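Local coordinates for Cow rumen GH26 endo-mannanase (Metagenome, PDB 6UEH), which hydrolyses internal beta-1,4 linkages of mannans, probably galactomannan included, with a family 26 glycoside hydrolase domain that is joined to a CBM6-like accessory domain, at residues 46-51 with 116-121; 59-64 with 105-110; 210-215 with 289-294; 386-391 with 428-433. All blocks are in the same frame, centred on the assembly; numbering follows the deposited sequence.

Interaction 1 (46-51 with 116-121); sequences NAPISF and FKPIYG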
loop_
_atom_site.group_PDB
_atom_site.type_symbol
_atom_site.label_atom_id
_atom_site.label_comp_id
_atom_site.label_asym_id
_atom_site.label_seq_id
_atom_site.Cartn_x
_atom_site.Cartn_y
_atom_site.Cartn_z
ATOM N N ASN A 46 -8.991 -26.342 20.576
ATOM C CA ASN A 46 -9.680 -25.124 20.996
ATOM C C ASN A 46 -8.969 -24.389 22.133
ATOM O O ASN A 46 -9.574 -23.574 22.830
ATOM C CB ASN A 46 -11.123 -25.439 21.412
ATOM C CG ASN A 46 -11.204 -26.433 22.557
ATOM O OD1 ASN A 46 -10.185 -26.919 23.054
ATOM N ND2 ASN A 46 -12.422 -26.740 22.983
ATOM N N ALA A 47 -7.684 -24.677 22.312
ATOM C CA ALA A 47 -6.886 -24.017 23.340
ATOM C C ALA A 47 -5.476 -23.758 22.820
ATOM O O ALA A 47 -4.917 -24.595 22.117
ATOM C CB ALA A 47 -6.844 -24.855 24.606
ATOM N N PRO A 48 -4.894 -22.601 23.174
ATOM C CA PRO A 48 -3.598 -22.202 22.613
ATOM C C PRO A 48 -2.417 -23.040 23.100
ATOM O O PRO A 48 -2.475 -23.662 24.162
ATOM C CB PRO A 48 -3.448 -20.752 23.085
ATOM C CG PRO A 48 -4.231 -20.696 24.348
ATOM C CD PRO A 48 -5.414 -21.599 24.121
ATOM N N ILE A 49 -1.355 -23.052 22.303
ATOM C CA ILE A 49 -0.070 -23.587 22.731
ATOM C C ILE A 49 0.950 -22.468 22.592
ATOM O O ILE A 49 0.815 -21.607 21.718
ATOM C CB ILE A 49 0.360 -24.818 21.909
ATOM C CG1 ILE A 49 0.527 -24.452 20.433
ATOM C CG2 ILE A 49 -0.649 -25.951 22.079
ATOM C CD1 ILE A 49 1.029 -25.597 19.569
ATOM N N SER A 50 1.963 -22.460 23.452
ATOM C CA SER A 50 2.890 -21.338 23.456
ATOM C C SER A 50 4.281 -21.680 23.972
ATOM O O SER A 50 4.493 -22.715 24.602
ATOM C CB SER A 50 2.310 -20.193 24.288
ATOM O OG SER A 50 2.128 -20.592 25.635
ATOM N N PHE A 51 5.222 -20.786 23.685
ATOM C CA PHE A 51 6.582 -20.871 24.198
ATOM C C PHE A 51 7.165 -19.468 24.281
ATOM O O PHE A 51 6.625 -18.527 23.694
ATOM C CB PHE A 51 7.453 -21.769 23.315
ATOM C CG PHE A 51 7.660 -21.243 21.921
ATOM C CD1 PHE A 51 6.665 -21.366 20.962
ATOM C CD2 PHE A 51 8.861 -20.648 21.560
ATOM C CE1 PHE A 51 6.858 -20.892 19.675
ATOM C CE2 PHE A 51 9.058 -20.173 20.275
ATOM C CZ PHE A 51 8.056 -20.292 19.331
ATOM N N PHE A 116 0.293 -20.098 19.282
ATOM C CA PHE A 116 -0.650 -20.434 18.233
ATOM C C PHE A 116 -2.022 -20.518 18.877
ATOM O O PHE A 116 -2.261 -21.359 19.741
ATOM C CB PHE A 116 -0.272 -21.738 17.533
ATOM C CG PHE A 116 0.951 -21.618 16.677
ATOM C CD1 PHE A 116 0.876 -21.034 15.425
ATOM C CD2 PHE A 116 2.180 -22.072 17.129
ATOM C CE1 PHE A 116 2.002 -20.913 14.634
ATOM C CE2 PHE A 116 3.306 -21.954 16.344
ATOM C CZ PHE A 116 3.218 -21.375 15.095
ATOM N N LYS A 117 -2.912 -19.619 18.471
ATOM C CA LYS A 117 -4.232 -19.517 19.077
ATOM C C LYS A 117 -5.252 -20.344 18.303
ATOM O O LYS A 117 -5.085 -20.578 17.104
ATOM C CB LYS A 117 -4.669 -18.050 19.151
ATOM C CG LYS A 117 -3.775 -17.186 20.033
ATOM C CD LYS A 117 -4.299 -15.761 20.144
ATOM C CE LYS A 117 -3.497 -14.951 21.155
ATOM N NZ LYS A 117 -4.023 -13.560 21.306
ATOM N N PRO A 118 -6.307 -20.805 18.992
ATOM C CA PRO A 118 -7.375 -21.579 18.348
ATOM C C PRO A 118 -8.270 -20.716 17.465
ATOM O O PRO A 118 -9.490 -20.702 17.640
ATOM C CB PRO A 118 -8.161 -22.142 19.535
ATOM C CG PRO A 118 -7.916 -21.169 20.636
ATOM C CD PRO A 118 -6.496 -20.722 20.452
ATOM N N ILE A 119 -7.659 -19.989 16.536
ATOM C CA ILE A 119 -8.393 -19.190 15.564
ATOM C C ILE A 119 -7.846 -19.493 14.171
ATOM O O ILE A 119 -6.977 -18.772 13.681
ATOM C CB ILE A 119 -8.268 -17.674 15.853
ATOM C CG1 ILE A 119 -8.516 -17.380 17.334
ATOM C CG2 ILE A 119 -9.223 -16.873 14.973
ATOM C CD1 ILE A 119 -8.277 -15.931 17.718
ATOM N N TYR A 120 -8.342 -20.557 13.536
ATOM C CA TYR A 120 -9.438 -21.368 14.067
ATOM C C TYR A 120 -8.991 -22.729 14.611
ATOM O O TYR A 120 -9.819 -23.607 14.850
ATOM C CB TYR A 120 -10.500 -21.582 12.984
ATOM C CG TYR A 120 -11.163 -20.307 12.515
ATOM C CD1 TYR A 120 -11.481 -19.297 13.412
ATOM C CD2 TYR A 120 -11.471 -20.115 11.174
ATOM C CE1 TYR A 120 -12.088 -18.131 12.988
ATOM C CE2 TYR A 120 -12.078 -18.954 10.740
ATOM C CZ TYR A 120 -12.383 -17.965 11.652
ATOM O OH TYR A 120 -12.988 -16.805 11.224
ATOM N N GLY A 121 -7.690 -22.905 14.801
ATOM C CA GLY A 121 -7.172 -24.130 15.387
ATOM C C GLY A 121 -7.409 -25.385 14.565
ATOM O O GLY A 121 -7.583 -25.320 13.349
#
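Pro48 and Pro118 meet ring against ring, their side chains crossing obliquely with CD of Pro48 3.9 Å from CD of Pro118. The Pro118 ring also rests on the neighbouring loop backbone: its CB lies 3.5 Å from C of Asn46, while its CG faces the Asn46 carbonyl. Beside the prolines, Ile49 and Phe116 form an antiparallel hydrogen-bonded pair. Phe116 N gives its hydrogen to Ile49 O over 2.9 Å, and Ile49 N returns a longer bond of 3.2 Å to Phe116 O. Phe116 O also receives a CA-H contact from Pro48 CA at 3.3 Å. The two side chains of the pair stand on one face of the sheet. Ile49 CG1, held between its own backbone N and carbonyl carbon (chi1 62°), comes to the edge of the Phe116 ring, near its plane, and lies 4.1 Å from CB of Phe116. The ring continues into the core of the CBM6 domain, edge-to-face with Phe102 and against Ile80 and Ile128. Lys117 points away, and its NZ forms a salt bridge with Asp86. Pro118 is the centre of an inverse gamma turn, closed by Ile119 N bonding to Lys117 O at 2.7 Å. An alanine here would lack CG and CD, and would probably leave Pro48 CD without its apolar neighbour and the turn less rigidly fixed. The chemistry changes sharply along the contact: two backbone bonds hold the Ile49 and Phe116 end, whereas neither proline has an N-H to give the other, and they meet by van der Waals contact.

Interaction 2 (59-64 with 105-110); sequences GMYQFT and HRLNKG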
loop_
_atom_site.group_PDB
_atom_site.type_symbol
_atom_site.label_atom_id
_atom_site.label_comp_id
_atom_site.label_asym_id
_atom_site.label_seq_id
_atom_site.Cartn_x
_atom_site.Cartn_y
_atom_site.Cartn_z
ATOM N N GLY A 59 13.608 -6.462 17.510
ATOM C CA GLY A 59 14.091 -6.968 16.237
ATOM C C GLY A 59 13.056 -7.805 15.513
ATOM O O GLY A 59 12.017 -8.145 16.076
ATOM N N MET A 60 13.343 -8.137 14.258
ATOM C CA MET A 60 12.428 -8.933 13.446
ATOM C C MET A 60 12.898 -10.379 13.362
ATOM O O MET A 60 14.092 -10.647 13.217
ATOM C CB MET A 60 12.291 -8.340 12.044
ATOM C CG MET A 60 11.692 -6.942 12.022
ATOM S SD MET A 60 10.002 -6.911 12.653
ATOM C CE MET A 60 9.122 -7.718 11.321
ATOM N N TYR A 61 11.952 -11.308 13.447
ATOM C CA TYR A 61 12.281 -12.728 13.478
ATOM C C TYR A 61 11.361 -13.552 12.581
ATOM O O TYR A 61 10.166 -13.278 12.475
ATOM C CB TYR A 61 12.230 -13.241 14.920
ATOM C CG TYR A 61 13.371 -12.722 15.764
ATOM C CD1 TYR A 61 13.294 -11.484 16.392
ATOM C CD2 TYR A 61 14.536 -13.462 15.915
ATOM C CE1 TYR A 61 14.341 -11.003 17.153
ATOM C CE2 TYR A 61 15.590 -12.989 16.674
ATOM C CZ TYR A 61 15.489 -11.759 17.291
ATOM O OH TYR A 61 16.536 -11.287 18.046
ATOM N N GLN A 62 11.940 -14.555 11.927
ATOM C CA GLN A 62 11.205 -15.425 11.020
ATOM C C GLN A 62 10.604 -16.617 11.761
ATOM O O GLN A 62 11.294 -17.307 12.516
ATOM C CB GLN A 62 12.124 -15.912 9.897
ATOM C CG GLN A 62 11.517 -16.988 9.010
ATOM C CD GLN A 62 10.362 -16.474 8.177
ATOM O OE1 GLN A 62 10.453 -15.414 7.559
ATOM N NE2 GLN A 62 9.265 -17.225 8.159
ATOM N N PHE A 63 9.316 -16.854 11.541
ATOM C CA PHE A 63 8.617 -17.948 12.204
ATOM C C PHE A 63 8.205 -19.024 11.208
ATOM O O PHE A 63 7.510 -18.752 10.230
ATOM C CB PHE A 63 7.397 -17.418 12.959
ATOM C CG PHE A 63 7.749 -16.500 14.091
ATOM C CD1 PHE A 63 8.012 -15.158 13.859
ATOM C CD2 PHE A 63 7.836 -16.980 15.386
ATOM C CE1 PHE A 63 8.348 -14.314 14.896
ATOM C CE2 PHE A 63 8.171 -16.140 16.428
ATOM C CZ PHE A 63 8.426 -14.805 16.184
ATOM N N THR A 64 8.651 -20.247 11.466
ATOM C CA THR A 64 8.341 -21.382 10.610
ATOM C C THR A 64 7.952 -22.568 11.488
ATOM O O THR A 64 8.405 -22.678 12.627
ATOM C CB THR A 64 9.539 -21.753 9.713
ATOM O OG1 THR A 64 10.087 -20.563 9.132
ATOM C CG2 THR A 64 9.121 -22.707 8.599
ATOM N N HIS A 105 7.995 -11.342 12.174
ATOM C CA HIS A 105 7.295 -10.486 13.117
ATOM C C HIS A 105 8.226 -9.933 14.186
ATOM O O HIS A 105 9.292 -10.486 14.455
ATOM C CB HIS A 105 6.134 -11.252 13.749
ATOM C CG HIS A 105 5.234 -11.895 12.741
ATOM N ND1 HIS A 105 4.462 -11.162 11.865
ATOM C CD2 HIS A 105 5.009 -13.195 12.444
ATOM C CE1 HIS A 105 3.788 -11.986 11.082
ATOM N NE2 HIS A 105 4.101 -13.225 11.414
ATOM N N ARG A 106 7.811 -8.823 14.780
ATOM C CA ARG A 106 8.634 -8.111 15.741
ATOM C C ARG A 106 8.652 -8.800 17.100
ATOM O O ARG A 106 7.604 -9.093 17.676
ATOM C CB ARG A 106 8.133 -6.671 15.882
ATOM C CG ARG A 106 8.911 -5.799 16.847
ATOM C CD ARG A 106 8.480 -4.348 16.673
ATOM N NE ARG A 106 9.049 -3.454 17.676
ATOM C CZ ARG A 106 8.930 -2.131 17.638
ATOM N NH1 ARG A 106 8.267 -1.556 16.642
ATOM N NH2 ARG A 106 9.473 -1.384 18.590
ATOM N N LEU A 107 9.853 -9.080 17.589
ATOM C CA LEU A 107 10.039 -9.447 18.984
ATOM C C LEU A 107 10.587 -8.233 19.713
ATOM O O LEU A 107 11.464 -7.536 19.200
ATOM C CB LEU A 107 10.985 -10.638 19.137
ATOM C CG LEU A 107 10.538 -11.973 18.542
ATOM C CD1 LEU A 107 11.493 -13.072 18.967
ATOM C CD2 LEU A 107 9.117 -12.306 18.954
ATOM N N ASN A 108 10.068 -7.972 20.905
ATOM C CA ASN A 108 10.490 -6.804 21.657
ATOM C C ASN A 108 11.401 -7.168 22.823
ATOM O O ASN A 108 11.385 -8.305 23.301
ATOM C CB ASN A 108 9.264 -6.033 22.143
ATOM C CG ASN A 108 8.522 -5.355 21.006
ATOM O OD1 ASN A 108 9.127 -4.674 20.178
ATOM N ND2 ASN A 108 7.212 -5.557 20.944
ATOM N N LYS A 109 12.201 -6.194 23.252
ATOM C CA LYS A 109 13.159 -6.360 24.343
ATOM C C LYS A 109 12.568 -7.102 25.539
ATOM O O LYS A 109 11.528 -6.714 26.073
ATOM C CB LYS A 109 13.680 -4.991 24.787
ATOM C CG LYS A 109 14.720 -5.043 25.889
ATOM C CD LYS A 109 15.221 -3.648 26.227
ATOM C CE LYS A 109 16.352 -3.695 27.241
ATOM N NZ LYS A 109 17.524 -4.460 26.730
ATOM N N GLY A 110 13.230 -8.180 25.944
ATOM C CA GLY A 110 12.752 -8.993 27.046
ATOM C C GLY A 110 11.993 -10.223 26.585
ATOM O O GLY A 110 12.245 -10.756 25.505
#
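Gly59 O takes the shortest bond of the contact, 2.8 Å from Leu107 N, and is also approached by the CA-H of Arg106. Gly59 N gives to Leu107 O in return, and Tyr61 and His105 exchange a second pair of backbone bonds, with Met60 and Arg106 as the non-hydrogen-bonded pair between them. On the face carrying Tyr61 and Leu107, the two side chains cross at about a right angle. Leu107 CD1 sits over one face of the Tyr61 ring, 3.9 Å from its centroid, a CH-pi contact. The other branch of Leu107, CD2, meets CZ of Phe63 tip to tip at 3.8 Å. Phe63 CD1 approaches CD2 of His105 to 3.9 Å, the two rings oblique with their planes at 35°. His105 is also held by Phe102 O, which accepts from its NE2, and by a stack with Tyr87. On the opposite face Met60 curls back toward the partner strand: Met60 SD lies 3.6 Å from Arg106 CA, and the turn at chi3 (-72°) brings CE to 3.7 Å from C of His105. Extended Arg106 reaches Asp58 and, across the domain boundary, Asn437 and Glu441 of helix 435-441. Strand 59-69 is flanked by strands 97-107 and 123-132, while Tyr61 and Leu107 pack on Val55 of strand 49-55 in the facing sheet of the sandwich.

Interaction 3 (210-215 with 289-294); sequences YNPLYG and IKMLAE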
loop_
_atom_site.group_PDB
_atom_site.type_symbol
_atom_site.label_atom_id
_atom_site.label_comp_id
_atom_site.label_asym_id
_atom_site.label_seq_id
_atom_site.Cartn_x
_atom_site.Cartn_y
_atom_site.Cartn_z
ATOM N N TYR A 210 -9.292 20.018 -14.636
ATOM C CA TYR A 210 -9.166 20.080 -16.086
ATOM C C TYR A 210 -10.137 19.087 -16.719
ATOM O O TYR A 210 -9.716 18.152 -17.400
ATOM C CB TYR A 210 -7.736 19.771 -16.530
ATOM C CG TYR A 210 -6.669 20.689 -15.968
ATOM C CD1 TYR A 210 -6.321 21.869 -16.619
ATOM C CD2 TYR A 210 -5.991 20.362 -14.801
ATOM C CE1 TYR A 210 -5.333 22.704 -16.112
ATOM C CE2 TYR A 210 -5.004 21.187 -14.287
ATOM C CZ TYR A 210 -4.679 22.356 -14.945
ATOM O OH TYR A 210 -3.697 23.173 -14.432
ATOM N N ASN A 211 -11.432 19.289 -16.487
ATOM C CA ASN A 211 -12.457 18.338 -16.922
ATOM C C ASN A 211 -13.480 18.980 -17.870
ATOM O O ASN A 211 -13.571 20.204 -17.947
ATOM C CB ASN A 211 -13.163 17.746 -15.699
ATOM C CG ASN A 211 -14.012 18.763 -14.969
ATOM O OD1 ASN A 211 -15.144 19.042 -15.368
ATOM N ND2 ASN A 211 -13.475 19.321 -13.888
ATOM N N PRO A 212 -14.249 18.155 -18.603
ATOM C CA PRO A 212 -15.202 18.703 -19.579
ATOM C C PRO A 212 -16.524 19.211 -18.997
ATOM O O PRO A 212 -17.365 19.680 -19.766
ATOM C CB PRO A 212 -15.472 17.511 -20.511
ATOM C CG PRO A 212 -14.372 16.532 -20.239
ATOM C CD PRO A 212 -14.059 16.708 -18.793
ATOM N N LEU A 213 -16.705 19.127 -17.682
ATOM C CA LEU A 213 -17.992 19.448 -17.066
ATOM C C LEU A 213 -18.027 20.838 -16.435
ATOM O O LEU A 213 -18.936 21.625 -16.693
ATOM C CB LEU A 213 -18.342 18.398 -16.012
ATOM C CG LEU A 213 -18.492 16.970 -16.540
ATOM C CD1 LEU A 213 -18.743 15.993 -15.404
ATOM C CD2 LEU A 213 -19.612 16.896 -17.569
ATOM N N TYR A 214 -17.037 21.123 -15.598
ATOM C CA TYR A 214 -16.944 22.406 -14.913
ATOM C C TYR A 214 -15.498 22.887 -14.931
ATOM O O TYR A 214 -15.062 23.625 -14.046
ATOM C CB TYR A 214 -17.457 22.289 -13.475
ATOM C CG TYR A 214 -16.820 21.162 -12.688
ATOM C CD1 TYR A 214 -17.346 19.876 -12.727
ATOM C CD2 TYR A 214 -15.691 21.381 -11.909
ATOM C CE1 TYR A 214 -16.768 18.843 -12.015
ATOM C CE2 TYR A 214 -15.104 20.350 -11.190
ATOM C CZ TYR A 214 -15.647 19.084 -11.247
ATOM O OH TYR A 214 -15.069 18.054 -10.536
ATOM N N GLY A 215 -14.767 22.461 -15.954
ATOM C CA GLY A 215 -13.336 22.681 -16.030
ATOM C C GLY A 215 -12.887 24.124 -15.972
ATOM O O GLY A 215 -13.534 25.019 -16.518
ATOM N N ILE A 289 -9.979 12.292 -20.866
ATOM C CA ILE A 289 -8.611 11.854 -21.118
ATOM C C ILE A 289 -7.867 12.883 -21.971
ATOM O O ILE A 289 -6.694 13.173 -21.726
ATOM C CB ILE A 289 -8.582 10.476 -21.809
ATOM C CG1 ILE A 289 -9.085 9.395 -20.852
ATOM C CG2 ILE A 289 -7.177 10.129 -22.280
ATOM C CD1 ILE A 289 -9.247 8.038 -21.504
ATOM N N LYS A 290 -8.564 13.438 -22.958
ATOM C CA LYS A 290 -7.993 14.453 -23.842
ATOM C C LYS A 290 -7.534 15.680 -23.061
ATOM O O LYS A 290 -6.433 16.191 -23.280
ATOM C CB LYS A 290 -9.009 14.866 -24.913
ATOM C CG LYS A 290 -8.495 15.919 -25.896
ATOM C CD LYS A 290 -9.600 16.412 -26.825
ATOM C CE LYS A 290 -10.696 17.126 -26.042
ATOM N NZ LYS A 290 -11.744 17.727 -26.922
ATOM N N MET A 291 -8.379 16.151 -22.150
ATOM C CA MET A 291 -8.063 17.341 -21.367
ATOM C C MET A 291 -6.936 17.063 -20.379
ATOM O O MET A 291 -6.099 17.931 -20.118
ATOM C CB MET A 291 -9.306 17.848 -20.635
ATOM C CG MET A 291 -10.418 18.275 -21.579
ATOM S SD MET A 291 -11.725 19.216 -20.771
ATOM C CE MET A 291 -12.788 19.559 -22.169
ATOM N N LEU A 292 -6.914 15.848 -19.842
ATOM C CA LEU A 292 -5.811 15.407 -18.998
ATOM C C LEU A 292 -4.505 15.353 -19.785
ATOM O O LEU A 292 -3.481 15.879 -19.343
ATOM C CB LEU A 292 -6.106 14.033 -18.396
ATOM C CG LEU A 292 -4.920 13.369 -17.689
ATOM C CD1 LEU A 292 -4.637 14.044 -16.348
ATOM C CD2 LEU A 292 -5.156 11.873 -17.518
ATOM N N ALA A 293 -4.549 14.712 -20.951
ATOM C CA ALA A 293 -3.356 14.525 -21.774
ATOM C C ALA A 293 -2.763 15.861 -22.194
ATOM O O ALA A 293 -1.545 16.000 -22.322
ATOM C CB ALA A 293 -3.680 13.684 -22.998
ATOM N N GLU A 294 -3.637 16.841 -22.403
ATOM C CA GLU A 294 -3.217 18.181 -22.783
ATOM C C GLU A 294 -2.286 18.772 -21.728
ATOM O O GLU A 294 -1.283 19.399 -22.053
ATOM C CB GLU A 294 -4.438 19.084 -22.987
ATOM C CG GLU A 294 -4.108 20.508 -23.398
ATOM C CD GLU A 294 -5.350 21.343 -23.663
ATOM O OE1 GLU A 294 -5.209 22.560 -23.906
ATOM O OE2 GLU A 294 -6.469 20.785 -23.630
#
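In the TIM-barrel domain the loop that leaves strand 202-206 packs on helix 280-301, with Met291 of the helix set against Tyr210, Asn211 and Pro212. Met291 carries the contact nearly alone. Its chain is extended beyond CG (chi2 -167°, chi3 179°), which sends the sulfur and then the methyl straight out to the loop backbone. Met291 CB lies 3.3 Å from Tyr210 O. Met291 SD comes to 3.4 Å from C of Asn211 and 3.5 Å from N of Pro212, beside the peptide that joins these two residues. Met291 CE finishes on the proline, 3.6 Å from Pro212 CA and 3.8 Å from Pro212 CB. The side-chain meeting of Pro212 and Met291 is apolar, SD and CE lying against ring atoms CB and CG, while the sulfur and CB of Met291 also touch backbone.

Asn211, whose side chain points away from the helix, braces the turn from within. Asn211 OD1 accepts from two backbone donors, Leu213 N and Tyr214 N, each at 2.8 Å. The bond to Leu213 N makes an Asx turn. Asn211 ND2 is bonded to Met208 O and lies 3.3 Å above the Tyr214 ring plane, offset toward its rim. The ring of Tyr210 leads off from the contact, its OH making a weak bond to Thr221 N in helix 220-230. The whole is a beta-alpha loop of a (beta/alpha)8 barrel, folded by an Asx turn and held against helix 280-301 largely through one extended methionine, with Tyr284, Glu287 and Gln295 adding contacts.

Interaction 4 (386-391 with 428-433); sequences DKYNTV and ENDSIP
Lys387 and Asp430 lie at the tight, buried heart of the contact, their side chains crossing at about a right angle. Lys387 NZ bonds Ser431 O at 2.7 Å on a lone pair in the carbonyl plane, and Asn389 OD1 at 2.9 Å from above its amide plane; a salt bridge from Lys387 NZ to Asp430 OD1 spans 3.3 Å. Chi3 (63°) turns CE of the lysine, and chi4 (60°) then sets NZ, toward these acceptors. Beneath them, Lys387 N bonds Glu428 O and Asp430 N bonds Lys387 O, at the C-terminal ends of adjacent parallel barrel strands. The partly exposed Thr390 and Tyr388 form the more open side. Asp430 OD2 is gripped by Thr390 OG1 at 2.8 Å and Thr390 N at 3.1 Å, from the same face of the carboxylate. Tyr388 OH donates to Glu428 OE1 at 2.8 Å, on its anti side. An acetate ion, probably from the crystallisation liquor, lies about 3 Å from the Glu428 side chain (nearest atoms), and Arg309 bridges both Glu428 and Asp386. An alanine in place of Asp430 would probably leave the Lys387 ammonium without its counter-charge and Thr390 free to turn. The buried lysine is answered by one carboxylate and two neutral oxygens, which probably stabilises its charge.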
loop_
_atom_site.group_PDB
_atom_site.type_symbol
_atom_site.label_atom_id
_atom_site.label_comp_id
_atom_site.label_asym_id
_atom_site.label_seq_id
_atom_site.Cartn_x
_atom_site.Cartn_y
_atom_site.Cartn_z
ATOM N N ASP A 386 -2.974 3.467 0.309
ATOM C CA ASP A 386 -3.552 4.610 0.997
ATOM C C ASP A 386 -3.986 4.200 2.397
ATOM O O ASP A 386 -4.994 3.512 2.575
ATOM C CB ASP A 386 -4.720 5.182 0.194
ATOM C CG ASP A 386 -4.260 5.856 -1.086
ATOM O OD1 ASP A 386 -3.082 5.685 -1.467
ATOM O OD2 ASP A 386 -5.069 6.563 -1.712
ATOM N N LYS A 387 -3.205 4.622 3.387
ATOM C CA LYS A 387 -3.354 4.142 4.756
ATOM C C LYS A 387 -4.064 5.140 5.658
ATOM O O LYS A 387 -3.453 6.083 6.163
ATOM C CB LYS A 387 -1.985 3.810 5.349
ATOM C CG LYS A 387 -2.042 3.287 6.777
ATOM C CD LYS A 387 -0.722 3.495 7.493
ATOM C CE LYS A 387 -0.399 4.974 7.623
ATOM N NZ LYS A 387 -1.448 5.703 8.397
ATOM N N TYR A 388 -5.356 4.924 5.870
ATOM C CA TYR A 388 -6.114 5.738 6.807
ATOM C C TYR A 388 -6.556 4.870 7.975
ATOM O O TYR A 388 -7.574 4.187 7.900
ATOM C CB TYR A 388 -7.313 6.385 6.113
ATOM C CG TYR A 388 -6.923 7.448 5.109
ATOM C CD1 TYR A 388 -6.736 8.765 5.506
ATOM C CD2 TYR A 388 -6.738 7.134 3.768
ATOM C CE1 TYR A 388 -6.381 9.745 4.598
ATOM C CE2 TYR A 388 -6.380 8.111 2.849
ATOM C CZ TYR A 388 -6.201 9.414 3.272
ATOM O OH TYR A 388 -5.848 10.396 2.371
ATOM N N ASN A 389 -5.775 4.888 9.051
ATOM C CA ASN A 389 -6.020 3.987 10.167
ATOM C C ASN A 389 -6.165 4.684 11.516
ATOM O O ASN A 389 -5.882 4.089 12.553
ATOM C CB ASN A 389 -4.899 2.941 10.251
ATOM C CG ASN A 389 -3.513 3.563 10.343
ATOM O OD1 ASN A 389 -3.361 4.784 10.371
ATOM N ND2 ASN A 389 -2.493 2.716 10.397
ATOM N N THR A 390 -6.611 5.938 11.511
ATOM C CA THR A 390 -6.851 6.643 12.768
ATOM C C THR A 390 -8.294 6.484 13.226
ATOM O O THR A 390 -8.608 6.691 14.396
ATOM C CB THR A 390 -6.534 8.145 12.662
ATOM O OG1 THR A 390 -7.317 8.731 11.612
ATOM C CG2 THR A 390 -5.057 8.359 12.376
ATOM N N VAL A 391 -9.170 6.122 12.294
ATOM C CA VAL A 391 -10.583 5.937 12.608
ATOM C C VAL A 391 -10.988 4.495 12.333
ATOM O O VAL A 391 -11.177 3.707 13.259
ATOM C CB VAL A 391 -11.478 6.896 11.794
ATOM C CG1 VAL A 391 -12.930 6.772 12.235
ATOM C CG2 VAL A 391 -10.996 8.333 11.949
ATOM N N GLU A 428 -1.067 7.695 0.107
ATOM C CA GLU A 428 -1.854 8.588 0.955
ATOM C C GLU A 428 -1.885 8.050 2.377
ATOM O O GLU A 428 -1.798 6.840 2.590
ATOM C CB GLU A 428 -3.295 8.738 0.454
ATOM C CG GLU A 428 -3.466 9.355 -0.917
ATOM C CD GLU A 428 -4.928 9.575 -1.263
ATOM O OE1 GLU A 428 -5.763 9.580 -0.334
ATOM O OE2 GLU A 428 -5.245 9.736 -2.459
ATOM N N ASN A 429 -2.022 8.946 3.349
ATOM C CA ASN A 429 -2.241 8.526 4.726
ATOM C C ASN A 429 -2.831 9.637 5.584
ATOM O O ASN A 429 -2.815 10.809 5.201
ATOM C CB ASN A 429 -0.937 8.020 5.363
ATOM C CG ASN A 429 0.241 8.958 5.132
ATOM O OD1 ASN A 429 1.100 8.704 4.282
ATOM N ND2 ASN A 429 0.291 10.044 5.894
ATOM N N ASP A 430 -3.387 9.265 6.732
ATOM C CA ASP A 430 -3.629 10.256 7.765
ATOM C C ASP A 430 -2.337 10.349 8.560
ATOM O O ASP A 430 -1.480 11.172 8.248
ATOM C CB ASP A 430 -4.846 9.910 8.650
ATOM C CG ASP A 430 -5.007 8.420 8.900
ATOM O OD1 ASP A 430 -4.011 7.675 8.818
ATOM O OD2 ASP A 430 -6.149 7.998 9.195
ATOM N N SER A 431 -2.179 9.478 9.552
ATOM C CA SER A 431 -0.953 9.453 10.337
ATOM C C SER A 431 0.230 8.921 9.533
ATOM O O SER A 431 0.118 7.914 8.836
ATOM C CB SER A 431 -1.134 8.598 11.599
ATOM O OG SER A 431 -2.025 9.210 12.514
ATOM N N ILE A 432 1.361 9.612 9.625
ATOM C CA ILE A 432 2.629 9.047 9.173
ATOM C C ILE A 432 3.095 8.064 10.237
ATOM O O ILE A 432 3.094 8.400 11.421
ATOM C CB ILE A 432 3.704 10.126 8.962
ATOM C CG1 ILE A 432 3.203 11.216 8.014
ATOM C CG2 ILE A 432 4.998 9.505 8.447
ATOM C CD1 ILE A 432 4.056 12.462 8.038
ATOM N N PRO A 433 3.487 6.846 9.828
ATOM C CA PRO A 433 3.986 5.875 10.809
ATOM C C PRO A 433 5.175 6.413 11.605
ATOM O O PRO A 433 5.890 7.294 11.121
ATOM C CB PRO A 433 4.405 4.683 9.943
ATOM C CG PRO A 433 3.567 4.799 8.712
ATOM C CD PRO A 433 3.407 6.275 8.472
#

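From the N terminus, interaction 1 pairs strand 49-55 with strand 110-117, closing a long all-beta loop within the CBM6 range. Interaction 2 is nested inside that loop and joins strands 59-69 and 97-107; the two contacts thus fall in the two different sheets of the sandwich, their centres about 19 Å apart. The chain then enters the family 26 domain. Interaction 3 joins the loop after strand 202-206 to helix 280-301, closing a run that includes helix 220-230, its centre about 56 Å from that of interaction 1. Interaction 4 follows in series and joins neighbouring parallel strands 382-387 and 423-429 across helix 408-417, a beta-alpha-beta unit. None of the four cross.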